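Local structure of glucoamylase (Thermoanaerobacterium thermosaccharolyticum, 1LF6) at residues A[70-75]-A[248-253]; A[158-163]-A[181-186]; A[400-405]-A[456-461]; A[409-414]-A[462-467]. The protein hydrolyses terminal alpha-1,4-linked glucose units successively from the non-reducing ends of glucan chains, releasing beta-D-glucose. All coordinates share one frame; numbering follows the deposited sequence.

Contact 1: residues A[70-75]-A[248-253]. Unlike the reference sequence in segment 248-253: Gln252 (reference Gly).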
loop_
_atom_site.group_PDB
_atom_site.type_symbol
_atom_site.label_atom_id
_atom_site.label_comp_id
_atom_site.label_asym_id
_atom_site.label_seq_id
_atom_site.Cartn_x
_atom_site.Cartn_y
_atom_site.Cartn_z
ATOM N N ALA A 70 2.506 -13.031 0.036
ATOM C CA ALA A 70 3.701 -12.749 0.816
ATOM C C ALA A 70 4.282 -14.102 1.205
ATOM O O ALA A 70 3.549 -15.018 1.572
ATOM C CB ALA A 70 3.347 -11.945 2.054
ATOM N N ASP A 71 5.599 -14.227 1.117
ATOM C CA ASP A 71 6.267 -15.482 1.429
ATOM C C ASP A 71 7.342 -15.304 2.480
ATOM O O ASP A 71 7.859 -16.279 3.022
ATOM C CB ASP A 71 6.912 -16.048 0.167
ATOM C CG ASP A 71 5.912 -16.314 -0.928
ATOM O OD1 ASP A 71 6.056 -15.726 -2.019
ATOM O OD2 ASP A 71 4.981 -17.113 -0.700
ATOM N N VAL A 72 7.678 -14.052 2.762
ATOM C CA VAL A 72 8.724 -13.741 3.721
ATOM C C VAL A 72 8.273 -12.705 4.743
ATOM O O VAL A 72 7.546 -11.771 4.414
ATOM C CB VAL A 72 9.969 -13.201 2.981
ATOM C CG1 VAL A 72 11.076 -12.880 3.970
ATOM C CG2 VAL A 72 10.437 -14.217 1.948
ATOM N N LYS A 73 8.705 -12.872 5.987
ATOM C CA LYS A 73 8.345 -11.925 7.029
ATOM C C LYS A 73 9.492 -10.933 7.186
ATOM O O LYS A 73 9.276 -9.721 7.251
ATOM C CB LYS A 73 8.084 -12.665 8.344
ATOM C CG LYS A 73 7.536 -11.797 9.471
ATOM C CD LYS A 73 8.636 -11.265 10.369
ATOM C CE LYS A 73 8.057 -10.549 11.585
ATOM N NZ LYS A 73 9.113 -10.141 12.552
ATOM N N GLU A 74 10.715 -11.460 7.226
ATOM C CA GLU A 74 11.909 -10.639 7.374
ATOM C C GLU A 74 13.198 -11.352 6.989
ATOM O O GLU A 74 13.253 -12.575 6.891
ATOM C CB GLU A 74 12.082 -10.178 8.818
ATOM C CG GLU A 74 11.131 -9.120 9.301
ATOM C CD GLU A 74 11.593 -8.544 10.621
ATOM O OE1 GLU A 74 11.850 -9.344 11.548
ATOM O OE2 GLU A 74 11.706 -7.300 10.730
ATOM N N ILE A 75 14.234 -10.546 6.783
ATOM C CA ILE A 75 15.580 -11.013 6.468
ATOM C C ILE A 75 16.445 -9.940 7.115
ATOM O O ILE A 75 16.578 -8.836 6.582
ATOM C CB ILE A 75 15.868 -11.038 4.954
ATOM C CG1 ILE A 75 14.880 -11.957 4.237
ATOM C CG2 ILE A 75 17.286 -11.548 4.714
ATOM C CD1 ILE A 75 15.039 -11.973 2.721
ATOM N N LEU A 248 17.992 -14.348 -2.724
ATOM C CA LEU A 248 16.818 -15.139 -2.378
ATOM C C LEU A 248 16.009 -15.348 -3.648
ATOM O O LEU A 248 15.504 -14.391 -4.244
ATOM C CB LEU A 248 15.964 -14.417 -1.336
ATOM C CG LEU A 248 14.639 -15.096 -0.971
ATOM C CD1 LEU A 248 14.901 -16.419 -0.268
ATOM C CD2 LEU A 248 13.825 -14.164 -0.075
ATOM N N SER A 249 15.897 -16.604 -4.067
ATOM C CA SER A 249 15.161 -16.929 -5.277
ATOM C C SER A 249 13.898 -17.725 -4.976
ATOM O O SER A 249 13.764 -18.326 -3.907
ATOM C CB SER A 249 16.070 -17.699 -6.239
ATOM O OG SER A 249 17.209 -16.919 -6.569
ATOM N N PHE A 250 12.978 -17.721 -5.935
ATOM C CA PHE A 250 11.704 -18.413 -5.799
ATOM C C PHE A 250 11.457 -19.349 -6.974
ATOM O O PHE A 250 11.984 -19.141 -8.069
ATOM C CB PHE A 250 10.568 -17.391 -5.723
ATOM C CG PHE A 250 10.679 -16.445 -4.558
ATOM C CD1 PHE A 250 9.943 -16.659 -3.398
ATOM C CD2 PHE A 250 11.536 -15.352 -4.615
ATOM C CE1 PHE A 250 10.056 -15.798 -2.311
ATOM C CE2 PHE A 250 11.658 -14.484 -3.533
ATOM C CZ PHE A 250 10.916 -14.708 -2.378
ATOM N N GLY A 251 10.643 -20.371 -6.733
ATOM C CA GLY A 251 10.314 -21.330 -7.771
ATOM C C GLY A 251 9.173 -22.228 -7.336
ATOM O O GLY A 251 8.764 -22.194 -6.177
ATOM N N GLN A 252 8.655 -23.029 -8.262
ATOM C CA GLN A 252 7.559 -23.944 -7.953
ATOM C C GLN A 252 8.124 -25.328 -7.628
ATOM O O GLN A 252 7.390 -26.312 -7.520
ATOM C CB GLN A 252 6.598 -24.036 -9.142
ATOM C CG GLN A 252 5.345 -24.869 -8.884
ATOM C CD GLN A 252 4.493 -25.033 -10.129
ATOM O OE1 GLN A 252 4.953 -25.561 -11.144
ATOM N NE2 GLN A 252 3.244 -24.583 -10.057
ATOM N N SER A 253 9.443 -25.385 -7.476
ATOM C CA SER A 253 10.135 -26.630 -7.163
ATOM C C SER A 253 11.533 -26.316 -6.655
ATOM O O SER A 253 12.015 -25.192 -6.794
ATOM C CB SER A 253 10.230 -27.519 -8.411
ATOM O OG SER A 253 11.110 -26.968 -9.377
#
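Asp71 and Phe250 face each other with CA atoms 9.5 Å apart, on strand segments 70-72 and 248-251 whose axes run 137° apart and come no closer than 10.5 Å, a separation bridged by side chains and by no backbone bond. Leu248 CD2 sits between two side chains of the facing segment, 3.9 Å from Val72 CG2 and 3.8 Å from Ile75 CD1; the CG that carries this methyl is anti to the backbone N (chi1 175°). The side chains of Val72 and Leu248 overlap alongside each other, pointing opposite ways. This is face-to-face packing within the beta-sandwich of the N-terminal domain; strand 70-80 belongs to one antiparallel sheet and strand 243-251 to the other, and these methyls meet in the interior between the two. Phe250 presents its ring edge: Asp71 CB lies near the ring plane, 4.0 Å from Phe250 CE1, while Val72 CG2 stands 4.4 Å from Phe250 CZ at the same rim. The carboxylate of Asp71 is turned 44° from the ring, and its OD2 takes a hydrogen bond from Lys160 N, giving this buried acid a polar partner. Tyr64 stacks on Phe250, and Thr188 of strand 186-192 touches both Leu248 and Phe250.

Contact 2: residues A[158-163]-A[181-186]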
loop_
_atom_site.group_PDB
_atom_site.type_symbol
_atom_site.label_atom_id
_atom_site.label_comp_id
_atom_site.label_asym_id
_atom_site.label_seq_id
_atom_site.Cartn_x
_atom_site.Cartn_y
_atom_site.Cartn_z
ATOM N N HIS A 158 7.587 -17.095 5.529
ATOM C CA HIS A 158 6.160 -17.191 5.834
ATOM C C HIS A 158 5.505 -17.469 4.494
ATOM O O HIS A 158 4.696 -16.678 4.010
ATOM C CB HIS A 158 5.616 -15.877 6.392
ATOM C CG HIS A 158 5.910 -15.670 7.843
ATOM N ND1 HIS A 158 5.170 -14.818 8.634
ATOM C CD2 HIS A 158 6.870 -16.190 8.644
ATOM C CE1 HIS A 158 5.662 -14.822 9.860
ATOM N NE2 HIS A 158 6.694 -15.646 9.893
ATOM N N ILE A 159 5.870 -18.597 3.898
ATOM C CA ILE A 159 5.365 -18.970 2.588
ATOM C C ILE A 159 3.849 -19.007 2.484
ATOM O O ILE A 159 3.154 -19.541 3.356
ATOM C CB ILE A 159 5.970 -20.317 2.150
ATOM C CG1 ILE A 159 7.495 -20.226 2.241
ATOM C CG2 ILE A 159 5.551 -20.651 0.716
ATOM C CD1 ILE A 159 8.199 -21.545 2.075
ATOM N N LYS A 160 3.351 -18.423 1.401
ATOM C CA LYS A 160 1.924 -18.338 1.132
ATOM C C LYS A 160 1.118 -17.710 2.266
ATOM O O LYS A 160 0.130 -18.272 2.733
ATOM C CB LYS A 160 1.357 -19.711 0.774
ATOM C CG LYS A 160 1.628 -20.118 -0.663
ATOM C CD LYS A 160 0.634 -21.175 -1.123
ATOM C CE LYS A 160 0.640 -21.316 -2.631
ATOM N NZ LYS A 160 -0.449 -22.220 -3.099
ATOM N N ASN A 161 1.566 -16.536 2.700
ATOM C CA ASN A 161 0.896 -15.761 3.745
ATOM C C ASN A 161 0.714 -16.380 5.126
ATOM O O ASN A 161 -0.254 -16.064 5.814
ATOM C CB ASN A 161 -0.471 -15.295 3.237
ATOM C CG ASN A 161 -0.365 -14.490 1.959
ATOM O OD1 ASN A 161 -0.824 -14.920 0.903
ATOM N ND2 ASN A 161 0.248 -13.320 2.047
ATOM N N GLN A 162 1.624 -17.255 5.541
ATOM C CA GLN A 162 1.510 -17.845 6.871
ATOM C C GLN A 162 2.871 -18.251 7.414
ATOM O O GLN A 162 3.685 -18.851 6.711
ATOM C CB GLN A 162 0.551 -19.045 6.873
ATOM C CG GLN A 162 1.099 -20.333 6.313
ATOM C CD GLN A 162 0.169 -21.505 6.577
ATOM O OE1 GLN A 162 -0.969 -21.526 6.105
ATOM N NE2 GLN A 162 0.649 -22.486 7.339
ATOM N N GLY A 163 3.117 -17.905 8.672
ATOM C CA GLY A 163 4.388 -18.222 9.290
ATOM C C GLY A 163 4.485 -19.620 9.855
ATOM O O GLY A 163 5.586 -20.134 10.059
ATOM N N ALA A 181 13.190 -23.445 1.683
ATOM C CA ALA A 181 11.941 -23.343 2.426
ATOM C C ALA A 181 10.812 -23.622 1.449
ATOM O O ALA A 181 10.888 -23.243 0.279
ATOM C CB ALA A 181 11.788 -21.951 3.027
ATOM N N LYS A 182 9.765 -24.293 1.916
ATOM C CA LYS A 182 8.652 -24.597 1.036
ATOM C C LYS A 182 7.327 -24.763 1.760
ATOM O O LYS A 182 7.274 -24.980 2.972
ATOM C CB LYS A 182 8.960 -25.861 0.221
ATOM C CG LYS A 182 9.146 -27.123 1.053
ATOM C CD LYS A 182 7.911 -28.017 1.024
ATOM C CE LYS A 182 7.723 -28.658 -0.342
ATOM N NZ LYS A 182 6.536 -29.554 -0.381
ATOM N N ARG A 183 6.258 -24.629 0.988
ATOM C CA ARG A 183 4.897 -24.783 1.469
ATOM C C ARG A 183 4.066 -24.837 0.199
ATOM O O ARG A 183 4.030 -23.876 -0.569
ATOM C CB ARG A 183 4.458 -23.595 2.324
ATOM C CG ARG A 183 3.189 -23.896 3.100
ATOM C CD ARG A 183 2.337 -22.666 3.337
ATOM N NE ARG A 183 0.946 -23.064 3.529
ATOM C CZ ARG A 183 -0.091 -22.233 3.502
ATOM N NH1 ARG A 183 -1.317 -22.705 3.686
ATOM N NH2 ARG A 183 0.092 -20.937 3.293
ATOM N N ASP A 184 3.407 -25.966 -0.024
ATOM C CA ASP A 184 2.611 -26.156 -1.224
ATOM C C ASP A 184 3.519 -26.051 -2.447
ATOM O O ASP A 184 4.590 -26.657 -2.486
ATOM C CB ASP A 184 1.482 -25.120 -1.312
ATOM C CG ASP A 184 0.373 -25.383 -0.313
ATOM O OD1 ASP A 184 -0.016 -26.563 -0.157
ATOM O OD2 ASP A 184 -0.119 -24.421 0.313
ATOM N N ASN A 185 3.099 -25.275 -3.438
ATOM C CA ASN A 185 3.871 -25.123 -4.665
ATOM C C ASN A 185 4.881 -23.976 -4.641
ATOM O O ASN A 185 5.431 -23.618 -5.681
ATOM C CB ASN A 185 2.915 -24.921 -5.836
ATOM C CG ASN A 185 2.006 -23.727 -5.635
ATOM O OD1 ASN A 185 1.243 -23.669 -4.668
ATOM N ND2 ASN A 185 2.086 -22.761 -6.545
ATOM N N VAL A 186 5.136 -23.402 -3.470
ATOM C CA VAL A 186 6.080 -22.293 -3.393
ATOM C C VAL A 186 7.377 -22.634 -2.669
ATOM O O VAL A 186 7.367 -23.020 -1.502
ATOM C CB VAL A 186 5.440 -21.066 -2.705
ATOM C CG1 VAL A 186 6.440 -19.916 -2.657
ATOM C CG2 VAL A 186 4.186 -20.647 -3.453
#
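Arg183 sends CG anti to its backbone N (chi1 -166°) and turns at the next bond, leading its side chain past Ile159, whose CG2, also anti to its own N, faces Arg183 CB at 3.5 Å. The chain of Lys160 is stretched out, and its NZ donates to Asn185 OD1 over 2.7 Å, in the plane of the amide carbonyl. The apolar part is tight. Ile159 CG2 sits only 3.4 Å from Val186 CB, and Ile159 CD1 presses to 3.3 Å from Lys182 CA, with Ala181 CB beside that methyl at 3.7 Å. Arg183 to Val186 form a type II' beta turn, the two-residue connection of the beta-hairpin made by strands 176-183 and 186-192. Against it lies the loop 158-163, which carries the chain from strand 150-157 of one sheet of the sandwich to strand 166-173 of the other. The guanidinium of Arg183 comes in at the edge toward the carbonyls of this loop: NH2 makes a weak bond to Ile159 O, 3.4 Å long but fairly straight at 166°. The Gln162 amide, its NE2 bonded to Ser164 O, lies over one guanidinium face, modelled too close for its detail to be trusted; over the opposite face hangs Asp184 OD2, 3.6 Å from Arg183 NE, a long salt bridge of charge alone. That carboxylate also lies near the Lys160 ammonium, so it probably tempers both positive charges.

Contact 3: residues A[400-405]-A[456-461]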
loop_
_atom_site.group_PDB
_atom_site.type_symbol
_atom_site.label_atom_id
_atom_site.label_comp_id
_atom_site.label_asym_id
_atom_site.label_seq_id
_atom_site.Cartn_x
_atom_site.Cartn_y
_atom_site.Cartn_z
ATOM N N ASP A 400 -17.491 5.141 -10.042
ATOM C CA ASP A 400 -16.132 5.474 -10.453
ATOM C C ASP A 400 -15.655 4.846 -11.753
ATOM O O ASP A 400 -15.042 5.517 -12.574
ATOM C CB ASP A 400 -15.146 5.175 -9.316
ATOM C CG ASP A 400 -15.317 6.137 -8.144
ATOM O OD1 ASP A 400 -15.878 7.233 -8.367
ATOM O OD2 ASP A 400 -14.887 5.811 -7.020
ATOM N N PRO A 401 -15.915 3.547 -11.955
ATOM C CA PRO A 401 -15.451 2.969 -13.217
ATOM C C PRO A 401 -16.110 3.632 -14.431
ATOM O O PRO A 401 -15.511 3.699 -15.508
ATOM C CB PRO A 401 -15.789 1.483 -13.069
ATOM C CG PRO A 401 -16.833 1.450 -11.979
ATOM C CD PRO A 401 -16.382 2.503 -11.029
ATOM N N ILE A 402 -17.333 4.134 -14.255
ATOM C CA ILE A 402 -18.027 4.805 -15.350
ATOM C C ILE A 402 -17.343 6.137 -15.624
ATOM O O ILE A 402 -17.116 6.503 -16.774
ATOM C CB ILE A 402 -19.509 5.118 -15.020
ATOM C CG1 ILE A 402 -20.282 3.834 -14.721
ATOM C CG2 ILE A 402 -20.139 5.863 -16.197
ATOM C CD1 ILE A 402 -21.716 4.083 -14.263
ATOM N N ILE A 403 -17.026 6.860 -14.554
ATOM C CA ILE A 403 -16.371 8.154 -14.673
ATOM C C ILE A 403 -15.013 7.989 -15.357
ATOM O O ILE A 403 -14.626 8.814 -16.183
ATOM C CB ILE A 403 -16.190 8.814 -13.282
ATOM C CG1 ILE A 403 -17.565 8.988 -12.617
ATOM C CG2 ILE A 403 -15.499 10.173 -13.419
ATOM C CD1 ILE A 403 -17.503 9.496 -11.194
ATOM N N LEU A 404 -14.302 6.915 -15.019
ATOM C CA LEU A 404 -12.998 6.641 -15.612
ATOM C C LEU A 404 -13.162 6.299 -17.102
ATOM O O LEU A 404 -12.360 6.712 -17.928
ATOM C CB LEU A 404 -12.317 5.475 -14.882
ATOM C CG LEU A 404 -10.897 5.099 -15.319
ATOM C CD1 LEU A 404 -9.975 6.288 -15.196
ATOM C CD2 LEU A 404 -10.389 3.941 -14.454
ATOM N N SER A 405 -14.202 5.540 -17.435
ATOM C CA SER A 405 -14.457 5.177 -18.819
ATOM C C SER A 405 -14.631 6.449 -19.643
ATOM O O SER A 405 -14.180 6.539 -20.787
ATOM C CB SER A 405 -15.718 4.317 -18.924
ATOM O OG SER A 405 -15.497 3.031 -18.378
ATOM N N THR A 456 -24.103 10.930 -15.060
ATOM C CA THR A 456 -23.938 11.972 -16.065
ATOM C C THR A 456 -22.942 11.461 -17.120
ATOM O O THR A 456 -23.166 11.612 -18.325
ATOM C CB THR A 456 -23.428 13.300 -15.424
ATOM O OG1 THR A 456 -24.428 13.828 -14.536
ATOM C CG2 THR A 456 -23.127 14.337 -16.500
ATOM N N CYS A 457 -21.846 10.847 -16.671
ATOM C CA CYS A 457 -20.851 10.310 -17.597
ATOM C C CYS A 457 -21.454 9.134 -18.371
ATOM O O CYS A 457 -21.136 8.922 -19.541
ATOM C CB CYS A 457 -19.595 9.846 -16.848
ATOM S SG CYS A 457 -18.674 11.168 -16.018
ATOM N N ALA A 458 -22.332 8.379 -17.713
ATOM C CA ALA A 458 -22.975 7.236 -18.353
ATOM C C ALA A 458 -23.887 7.718 -19.470
ATOM O O ALA A 458 -23.989 7.083 -20.518
ATOM C CB ALA A 458 -23.773 6.434 -17.333
ATOM N N ALA A 459 -24.554 8.842 -19.235
ATOM C CA ALA A 459 -25.453 9.419 -20.225
ATOM C C ALA A 459 -24.648 9.888 -21.433
ATOM O O ALA A 459 -25.077 9.723 -22.575
ATOM C CB ALA A 459 -26.216 10.587 -19.619
ATOM N N TYR A 460 -23.484 10.470 -21.171
ATOM C CA TYR A 460 -22.606 10.959 -22.232
ATOM C C TYR A 460 -22.161 9.798 -23.111
ATOM O O TYR A 460 -22.220 9.873 -24.337
ATOM C CB TYR A 460 -21.367 11.621 -21.631
ATOM C CG TYR A 460 -20.398 12.165 -22.661
ATOM C CD1 TYR A 460 -20.516 13.471 -23.135
ATOM C CD2 TYR A 460 -19.359 11.374 -23.160
ATOM C CE1 TYR A 460 -19.625 13.980 -24.079
ATOM C CE2 TYR A 460 -18.462 11.873 -24.105
ATOM C CZ TYR A 460 -18.600 13.177 -24.558
ATOM O OH TYR A 460 -17.714 13.680 -25.487
ATOM N N ILE A 461 -21.704 8.726 -22.471
ATOM C CA ILE A 461 -21.241 7.546 -23.190
ATOM C C ILE A 461 -22.387 6.868 -23.936
ATOM O O ILE A 461 -22.194 6.344 -25.032
ATOM C CB ILE A 461 -20.584 6.532 -22.234
ATOM C CG1 ILE A 461 -19.340 7.155 -21.593
ATOM C CG2 ILE A 461 -20.215 5.263 -22.994
ATOM C CD1 ILE A 461 -18.671 6.267 -20.560
#
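Ile402 makes the central contact with the facing helix: its CG2 methyl rests against the backbone of the 456-461 turn, 3.7 Å from Ala458 N, and touches Ala458 CB at 3.8 Å. Cys457 CB adjoins the same methyl. Cys457 SG turns to the neighbouring residue, 4.0 Å from Ile403 CA and a little farther from the CG1 of that isoleucine. One turn on, Ile461 extends CD1 to Ser405 CB at 3.9 Å, passing beside the carbonyl oxygen of Ile402. These contacts are apolar, and no hydrogen bond joins the two segments. The segment axes approach to 8.6 Å at an angle of 45°, consistent with the small Ala458 and Cys457 at the interface.

Ser405, whose CB makes that contact with Ile461, turns its hydroxyl back to its own helix. OG lies anti to the carbonyl carbon (chi1 -70°) and donates to Pro401 O over 2.9 Å, while Ser405 N bonds to that oxygen from the opposite face of its plane. The doubly gripped carbonyl lies at a kink, where the N atoms of Pro401 and Ile402 have no bond to the preceding turn. Farther out, Ile403 leans on Tyr346 of helix 342-355, Ile461 on Tyr414 and Val418 of helix 414-428, and Ala458 on Tyr474 of helix 468-489. Two helices running in broadly the same direction, with helix 414-428, which lies between them in sequence, packed against both, are characteristic of the (alpha/alpha) barrel of helical hairpins in glycoside hydrolase family 15.

Contact 4: residues A[409-414]-A[462-467]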
loop_
_atom_site.group_PDB
_atom_site.type_symbol
_atom_site.label_atom_id
_atom_site.label_comp_id
_atom_site.label_asym_id
_atom_site.label_seq_id
_atom_site.Cartn_x
_atom_site.Cartn_y
_atom_site.Cartn_z
ATOM N N LYS A 409 -12.160 8.079 -22.485
ATOM C CA LYS A 409 -12.908 8.043 -23.735
ATOM C C LYS A 409 -13.065 6.625 -24.258
ATOM O O LYS A 409 -13.010 6.378 -25.465
ATOM C CB LYS A 409 -12.229 8.924 -24.789
ATOM C CG LYS A 409 -12.246 10.398 -24.427
ATOM C CD LYS A 409 -11.657 11.257 -25.526
ATOM C CE LYS A 409 -11.737 12.736 -25.162
ATOM N NZ LYS A 409 -11.235 13.609 -26.263
ATOM N N ARG A 410 -13.266 5.692 -23.335
ATOM C CA ARG A 410 -13.442 4.288 -23.680
ATOM C C ARG A 410 -14.918 3.984 -23.879
ATOM O O ARG A 410 -15.533 3.261 -23.090
ATOM C CB ARG A 410 -12.863 3.404 -22.568
ATOM C CG ARG A 410 -11.348 3.481 -22.459
ATOM C CD ARG A 410 -10.707 2.858 -23.684
ATOM N NE ARG A 410 -11.141 1.473 -23.847
ATOM C CZ ARG A 410 -10.643 0.446 -23.169
ATOM N NH1 ARG A 410 -9.692 0.617 -22.283
ATOM N NH2 ARG A 410 -11.103 -0.767 -23.360
ATOM N N TYR A 411 -15.478 4.533 -24.950
ATOM C CA TYR A 411 -16.891 4.342 -25.269
ATOM C C TYR A 411 -17.181 2.923 -25.728
ATOM O O TYR A 411 -18.339 2.528 -25.891
ATOM C CB TYR A 411 -17.315 5.336 -26.355
ATOM C CG TYR A 411 -16.868 6.749 -26.079
ATOM C CD1 TYR A 411 -17.003 7.306 -24.806
ATOM C CD2 TYR A 411 -16.320 7.538 -27.089
ATOM C CE1 TYR A 411 -16.601 8.612 -24.546
ATOM C CE2 TYR A 411 -15.916 8.848 -26.838
ATOM C CZ TYR A 411 -16.059 9.377 -25.568
ATOM O OH TYR A 411 -15.676 10.671 -25.316
ATOM N N ASP A 412 -16.119 2.157 -25.931
ATOM C CA ASP A 412 -16.242 0.771 -26.366
ATOM C C ASP A 412 -16.682 -0.121 -25.206
ATOM O O ASP A 412 -17.077 -1.262 -25.412
ATOM C CB ASP A 412 -14.894 0.295 -26.903
ATOM C CG ASP A 412 -13.790 0.410 -25.870
ATOM O OD1 ASP A 412 -13.336 -0.634 -25.355
ATOM O OD2 ASP A 412 -13.385 1.549 -25.562
ATOM N N LEU A 413 -16.619 0.406 -23.986
ATOM C CA LEU A 413 -17.002 -0.370 -22.806
ATOM C C LEU A 413 -18.441 -0.118 -22.356
ATOM O O LEU A 413 -18.853 -0.562 -21.280
ATOM C CB LEU A 413 -16.043 -0.066 -21.649
ATOM C CG LEU A 413 -14.565 -0.405 -21.859
ATOM C CD1 LEU A 413 -13.767 0.033 -20.639
ATOM C CD2 LEU A 413 -14.405 -1.905 -22.109
ATOM N N TYR A 414 -19.209 0.579 -23.187
ATOM C CA TYR A 414 -20.592 0.897 -22.851
ATOM C C TYR A 414 -21.454 -0.322 -22.516
ATOM O O TYR A 414 -22.119 -0.345 -21.479
ATOM C CB TYR A 414 -21.252 1.684 -23.990
ATOM C CG TYR A 414 -22.691 2.043 -23.704
ATOM C CD1 TYR A 414 -23.014 2.949 -22.695
ATOM C CD2 TYR A 414 -23.734 1.447 -24.415
ATOM C CE1 TYR A 414 -24.335 3.252 -22.400
ATOM C CE2 TYR A 414 -25.060 1.744 -24.128
ATOM C CZ TYR A 414 -25.355 2.647 -23.118
ATOM O OH TYR A 414 -26.663 2.938 -22.818
ATOM N N ALA A 462 -23.577 6.878 -23.342
ATOM C CA ALA A 462 -24.738 6.273 -23.986
ATOM C C ALA A 462 -25.017 7.011 -25.292
ATOM O O ALA A 462 -25.340 6.391 -26.303
ATOM C CB ALA A 462 -25.950 6.347 -23.079
ATOM N N GLU A 463 -24.890 8.336 -25.262
ATOM C CA GLU A 463 -25.117 9.153 -26.447
ATOM C C GLU A 463 -24.093 8.846 -27.535
ATOM O O GLU A 463 -24.430 8.813 -28.720
ATOM C CB GLU A 463 -25.066 10.642 -26.092
ATOM C CG GLU A 463 -26.285 11.126 -25.326
ATOM C CD GLU A 463 -26.243 12.613 -25.027
ATOM O OE1 GLU A 463 -27.192 13.119 -24.385
ATOM O OE2 GLU A 463 -25.263 13.276 -25.433
ATOM N N GLN A 464 -22.845 8.619 -27.131
ATOM C CA GLN A 464 -21.782 8.299 -28.078
ATOM C C GLN A 464 -22.125 6.997 -28.785
ATOM O O GLN A 464 -21.751 6.785 -29.937
ATOM C CB GLN A 464 -20.440 8.149 -27.353
ATOM C CG GLN A 464 -19.961 9.426 -26.692
ATOM C CD GLN A 464 -19.624 10.511 -27.695
ATOM O OE1 GLN A 464 -19.595 11.697 -27.362
ATOM N NE2 GLN A 464 -19.354 10.109 -28.931
ATOM N N ASN A 465 -22.842 6.129 -28.081
ATOM C CA ASN A 465 -23.251 4.840 -28.623
ATOM C C ASN A 465 -24.648 4.929 -29.232
ATOM O O ASN A 465 -25.249 3.920 -29.604
ATOM C CB ASN A 465 -23.214 3.789 -27.512
ATOM C CG ASN A 465 -21.799 3.384 -27.147
ATOM O OD1 ASN A 465 -21.241 2.453 -27.728
ATOM N ND2 ASN A 465 -21.204 4.094 -26.195
ATOM N N LYS A 466 -25.153 6.155 -29.323
ATOM C CA LYS A 466 -26.468 6.427 -29.889
ATOM C C LYS A 466 -27.630 5.768 -29.146
ATOM O O LYS A 466 -28.676 5.496 -29.733
ATOM C CB LYS A 466 -26.490 6.029 -31.370
ATOM C CG LYS A 466 -25.521 6.837 -32.226
ATOM C CD LYS A 466 -25.570 6.409 -33.687
ATOM C CE LYS A 466 -24.634 7.252 -34.544
ATOM N NZ LYS A 466 -24.659 6.823 -35.973
ATOM N N ASP A 467 -27.443 5.513 -27.855
ATOM C CA ASP A 467 -28.491 4.921 -27.029
ATOM C C ASP A 467 -29.160 6.092 -26.317
ATOM O O ASP A 467 -29.061 6.244 -25.096
ATOM C CB ASP A 467 -27.891 3.959 -26.001
ATOM C CG ASP A 467 -28.948 3.274 -25.163
ATOM O OD1 ASP A 467 -30.115 3.711 -25.209
ATOM O OD2 ASP A 467 -28.613 2.305 -24.451
#
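Tyr414 and Asp467 meet where helix 445-464 closes in a Schellman motif, with Lys466 as its positive-phi residue, at one end of the helical barrel. The tight side is the buried ring of Tyr414. CG lies anti to the backbone N (chi1 180°), directing the side chain toward the last helical turn; there Tyr414 CE1 lies 3.4 Å from Ala462 CA, and CB of the alanine also touches it. Asn465 runs alongside, pointing the other way, its amide plane only 20° from the ring and its ND2 3.3 Å from Tyr414 CB. That ND2 donates to Tyr411 O, also at 3.3 Å, in the carbonyl plane and on a lone pair; it bonds to Ile461 O as well, so two carbonyls fix the amide.

Toward solvent the contact becomes a simple stack. Exposed Gln464 folds over and lays its aliphatic part on the ring of Tyr411, a CH-pi contact with CG 3.9 Å from the ring centroid and almost exactly on its normal. The amide of Gln464 continues nearly parallel to the ring, while Lys409 O lies over the opposite face. At the far end of the Tyr414 ring, Asp467 caps the next helix and takes a further bond from Ser470 OG; its carboxylate stands 88° to the ring, and Tyr414 OH donates to Asp467 OD2 over 2.6 Å, approaching from above the carboxylate plane.

Overall arrangement
The four contacts form two pairs, one in each main part of the chain. Contact 2 is nested within the loop closed by contact 1; their centres are 8 Å apart in the N-terminal beta-sandwich, and they join directly through the backbone, Asp71 O lying 2.7 Å from His158 N. Contacts 3 and 4 follow later in the sequence with alternating segments, 9 Å apart between centres. They share helix 445-464, and Ile461 packs on both Tyr411 and Tyr414. Some 42 to 46 Å separates the centres of the two pairs, with nearest atoms at least about 26 Å apart. The two pairs thus belong to separate parts of the protein, the sandwich and the catalytic helical barrel, and all four contacts lie away from the probable catalytic residues.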